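Local coordinates for protein cytochrome C2 (Rhodobacter capsulatus, PDB 1VYD) that carries electrons through its covalently bound heme to the oxidized bacteriochlorophyll in the photophosphorylation pathway of this purple non-sulfur bacterium, at residues I72-Y75 with A81-K84. The protein carries 1 engineered substitution. Sequence-based numbering, arbitrary orientation.
Sequences IATY and AFLK. With HEM (protoporphyrin IX containing Fe), chain C.
Tyr75 turns the edge of its ring toward the face of Phe82, an offset edge-to-face pair with centroids 5.7 Å apart and planes at 78°. Within it, Tyr75 CD1 comes 3.8 Å from Phe82 CD2. Tyr75 CB sits over the face of the Phe82 ring but displaced a little toward the rim, 4.0 Å from its centroid, a CH-pi contact. Phe82 reaches this place because its CG stands anti to the backbone N (chi1 -177°), which lays the ring against the backbone of Tyr75, where the CA atoms of the two residues approach to 5.3 Å. Thr74 CG2 meets the edge of the Phe82 ring at CD1, 4.0 Å away and near the ring plane, while Leu83 CD1 lies at the edge of the Tyr75 ring, 4.3 Å from CE1. No hydrogen bond joins the two segments. The contact packs helix 69-77 against helix 79-87, consecutive helices of the cytochrome c fold, on the side of the heme where Met96 ligates the iron. Tyr75 belongs to the heme pocket: with chi1 at 163°, its side chain swings away from the backbone N and the ring extends to the porphyrin, HEM C4A in plane at its edge, CE2 lying 3.7 Å from HEM C3A and OH 3.5 Å from HEM CHA. Its side chain also touches Met96, and its ring meets that of Trp67. Phe82 packs in addition on Phe65. Replacing Tyr75 by an alanine would probably open a gap between Phe82 and the heme and deprive Leu83 and Met96 of a neighbour.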
ATOM      1  N   ILE A  72       3.918  -3.825   4.624  1.00 29.78           N
ATOM      2  CA  ILE A  72       3.617  -3.589   3.212  1.00 31.65           C
ATOM      3  C   ILE A  72       4.129  -4.744   2.361  1.00 32.76           C
ATOM      4  O   ILE A  72       3.389  -5.278   1.514  1.00 31.08           O
ATOM      5  CB  ILE A  72       4.212  -2.235   2.741  1.00 30.49           C
ATOM      6  CG1 ILE A  72       3.391  -1.155   3.493  1.00 29.01           C
ATOM      7  CG2 ILE A  72       4.083  -2.138   1.224  1.00 27.16           C
ATOM      8  CD1 ILE A  72       3.860   0.247   3.214  1.00 30.98           C
ATOM      9  N   ALA A  73       5.408  -5.119   2.608  1.00 34.37           N
ATOM     10  CA  ALA A  73       6.040  -6.271   1.958  1.00 36.40           C
ATOM     11  C   ALA A  73       5.218  -7.541   2.038  1.00 36.07           C
ATOM     12  O   ALA A  73       5.181  -8.258   1.042  1.00 38.01           O
ATOM     13  CB  ALA A  73       7.344  -6.711   2.683  1.00 37.66           C
ATOM     14  N   THR A  74       4.581  -7.839   3.172  1.00 34.76           N
ATOM     15  CA  THR A  74       3.777  -9.082   3.231  1.00 33.67           C
ATOM     16  C   THR A  74       2.422  -8.886   2.598  1.00 33.51           C
ATOM     17  O   THR A  74       1.793  -9.803   2.066  1.00 31.42           O
ATOM     18  CB  THR A  74       3.525  -9.481   4.706  1.00 34.97           C
ATOM     19  OG1 THR A  74       4.772  -9.671   5.417  1.00 37.36           O
ATOM     20  CG2 THR A  74       2.745 -10.769   4.804  1.00 35.84           C
ATOM     21  N   TYR A  75       1.813  -7.692   2.793  1.00 33.94           N
ATOM     22  CA  TYR A  75       0.446  -7.484   2.268  1.00 31.35           C
ATOM     23  C   TYR A  75       0.405  -7.586   0.753  1.00 31.59           C
ATOM     24  O   TYR A  75      -0.514  -8.137   0.188  1.00 33.08           O
ATOM     25  CB  TYR A  75      -0.041  -6.093   2.630  1.00 28.60           C
ATOM     26  CG  TYR A  75      -1.232  -5.559   1.846  1.00 28.45           C
ATOM     27  CD1 TYR A  75      -2.549  -5.962   2.089  1.00 27.13           C
ATOM     28  CD2 TYR A  75      -1.034  -4.550   0.908  1.00 27.35           C
ATOM     29  CE1 TYR A  75      -3.629  -5.347   1.485  1.00 25.66           C
ATOM     30  CE2 TYR A  75      -2.089  -3.902   0.313  1.00 26.46           C
ATOM     31  CZ  TYR A  75      -3.381  -4.348   0.576  1.00 28.79           C
ATOM     32  OH  TYR A  75      -4.437  -3.693  -0.048  1.00 29.81           O
ATOM     33  N   ALA A  81      -4.902 -12.601   1.694  1.00 37.15           N
ATOM     34  CA  ALA A  81      -4.544 -13.502   2.838  1.00 38.22           C
ATOM     35  C   ALA A  81      -4.128 -12.673   4.030  1.00 40.29           C
ATOM     36  O   ALA A  81      -4.347 -12.919   5.217  1.00 43.13           O
ATOM     37  CB  ALA A  81      -3.390 -14.426   2.434  1.00 37.08           C
ATOM     38  N   PHE A  82      -3.433 -11.538   3.766  1.00 38.60           N
ATOM     39  CA  PHE A  82      -2.998 -10.661   4.828  1.00 35.83           C
ATOM     40  C   PHE A  82      -4.196 -10.221   5.655  1.00 34.94           C
ATOM     41  O   PHE A  82      -4.156 -10.244   6.883  1.00 32.94           O
ATOM     42  CB  PHE A  82      -2.334  -9.441   4.199  1.00 35.91           C
ATOM     43  CG  PHE A  82      -1.777  -8.483   5.233  1.00 34.66           C
ATOM     44  CD1 PHE A  82      -0.531  -8.742   5.771  1.00 33.97           C
ATOM     45  CD2 PHE A  82      -2.482  -7.371   5.615  1.00 32.23           C
ATOM     46  CE1 PHE A  82      -0.001  -7.872   6.701  1.00 32.88           C
ATOM     47  CE2 PHE A  82      -1.967  -6.500   6.554  1.00 31.03           C
ATOM     48  CZ  PHE A  82      -0.738  -6.747   7.082  1.00 31.94           C
ATOM     49  N   LEU A  83      -5.210  -9.743   4.926  1.00 34.39           N
ATOM     50  CA  LEU A  83      -6.377  -9.201   5.623  1.00 35.43           C
ATOM     51  C   LEU A  83      -7.048 -10.284   6.466  1.00 37.62           C
ATOM     52  O   LEU A  83      -7.316  -9.990   7.649  1.00 35.35           O
ATOM     53  CB  LEU A  83      -7.283  -8.476   4.630  1.00 32.66           C
ATOM     54  CG  LEU A  83      -6.641  -7.200   4.049  1.00 34.15           C
ATOM     55  CD1 LEU A  83      -7.503  -6.572   2.937  1.00 33.72           C
ATOM     56  CD2 LEU A  83      -6.379  -6.109   5.098  1.00 30.79           C
ATOM     57  N   LYS A  84      -7.274 -11.477   5.895  1.00 38.85           N
ATOM     58  CA  LYS A  84      -7.886 -12.572   6.676  1.00 41.87           C
ATOM     59  C   LYS A  84      -7.149 -12.864   7.985  1.00 42.29           C
ATOM     60  O   LYS A  84      -7.761 -12.889   9.068  1.00 43.46           O
ATOM     61  CB  LYS A  84      -7.939 -13.893   5.882  1.00 39.90           C
ATOM     62  CG  LYS A  84      -8.487 -13.697   4.481  1.00 40.05           C
ATOM     63  CD  LYS A  84      -9.365 -14.839   4.012  1.00 43.83           C
ATOM     64  CE  LYS A  84      -9.775 -14.615   2.557  1.00 46.05           C
ATOM     65  NZ  LYS A  84      -8.480 -14.740   1.795  1.00 50.80           N
TER
HETATM   66  CHA HEM C1117      -4.495  -0.522  -1.464  1.00 25.42           C
HETATM   67  CHB HEM C1117       0.316  -0.926  -2.124  1.00 23.55           C
HETATM   68  CHC HEM C1117      -0.486  -2.658  -6.610  1.00 22.83           C
HETATM   69  CHD HEM C1117      -5.189  -1.439  -6.204  1.00 23.53           C
HETATM   70  C1A HEM C1117      -3.120  -0.570  -1.258  1.00 23.79           C
HETATM   71  C2A HEM C1117      -2.434  -0.250  -0.023  1.00 24.74           C
HETATM   72  C3A HEM C1117      -1.143  -0.386  -0.233  1.00 23.13           C
HETATM   73  C4A HEM C1117      -0.958  -0.795  -1.592  1.00 23.40           C
HETATM   74  CMA HEM C1117       0.129  -0.198   0.628  1.00 27.42           C
HETATM   75  CAA HEM C1117      -3.197   0.184   1.276  1.00 23.06           C
HETATM   76  CBA HEM C1117      -3.314   1.690   1.293  1.00 23.66           C
HETATM   77  CGA HEM C1117      -4.016   2.358   2.455  1.00 25.21           C
HETATM   78  O1A HEM C1117      -4.434   1.666   3.429  1.00 26.00           O
HETATM   79  O2A HEM C1117      -4.250   3.573   2.251  1.00 23.17           O
HETATM   80  C1B HEM C1117       0.448  -1.423  -3.406  1.00 21.50           C
HETATM   81  C2B HEM C1117       1.725  -1.782  -3.970  1.00 23.67           C
HETATM   82  C3B HEM C1117       1.468  -2.294  -5.181  1.00 23.50           C
HETATM   83  C4B HEM C1117       0.067  -2.213  -5.441  1.00 22.22           C
HETATM   84  CMB HEM C1117       3.105  -1.562  -3.259  1.00 21.52           C
HETATM   85  CAB HEM C1117       2.447  -2.951  -6.186  1.00 23.40           C
HETATM   86  CBB HEM C1117       3.286  -3.958  -5.738  1.00 24.22           C
HETATM   87  C1C HEM C1117      -1.838  -2.456  -6.864  1.00 24.27           C
HETATM   88  C2C HEM C1117      -2.464  -2.718  -8.153  1.00 22.05           C
HETATM   89  C3C HEM C1117      -3.741  -2.413  -8.034  1.00 24.33           C
HETATM   90  C4C HEM C1117      -3.977  -1.922  -6.688  1.00 25.14           C
HETATM   91  CMC HEM C1117      -1.647  -3.214  -9.360  1.00 21.81           C
HETATM   92  CAC HEM C1117      -4.906  -2.603  -9.028  1.00 28.10           C
HETATM   93  CBC HEM C1117      -4.964  -3.626  -9.944  1.00 29.21           C
HETATM   94  C1D HEM C1117      -5.384  -1.047  -4.892  1.00 22.26           C
HETATM   95  C2D HEM C1117      -6.677  -0.811  -4.306  1.00 21.39           C
HETATM   96  C3D HEM C1117      -6.484  -0.556  -2.999  1.00 22.27           C
HETATM   97  C4D HEM C1117      -5.074  -0.691  -2.715  1.00 25.18           C
HETATM   98  CMD HEM C1117      -7.977  -0.814  -5.127  1.00 21.32           C
HETATM   99  CAD HEM C1117      -7.509  -0.297  -1.898  1.00 24.71           C
HETATM  100  CBD HEM C1117      -7.756  -1.679  -1.190  1.00 27.00           C
HETATM  101  CGD HEM C1117      -9.127  -1.902  -0.616  1.00 30.22           C
HETATM  102  O1D HEM C1117      -9.331  -3.102  -0.309  1.00 32.31           O
HETATM  103  O2D HEM C1117     -10.020  -0.997  -0.627  1.00 30.83           O
HETATM  104  NA  HEM C1117      -2.192  -0.892  -2.191  1.00 22.97           N
HETATM  105  NB  HEM C1117      -0.534  -1.642  -4.323  1.00 21.55           N
HETATM  106  NC  HEM C1117      -2.782  -1.984  -5.979  1.00 24.22           N
HETATM  107  ND  HEM C1117      -4.411  -1.003  -3.899  1.00 22.25           N
HETATM  108 FE   HEM C1117      -2.491  -1.393  -4.095  1.00 25.71          FE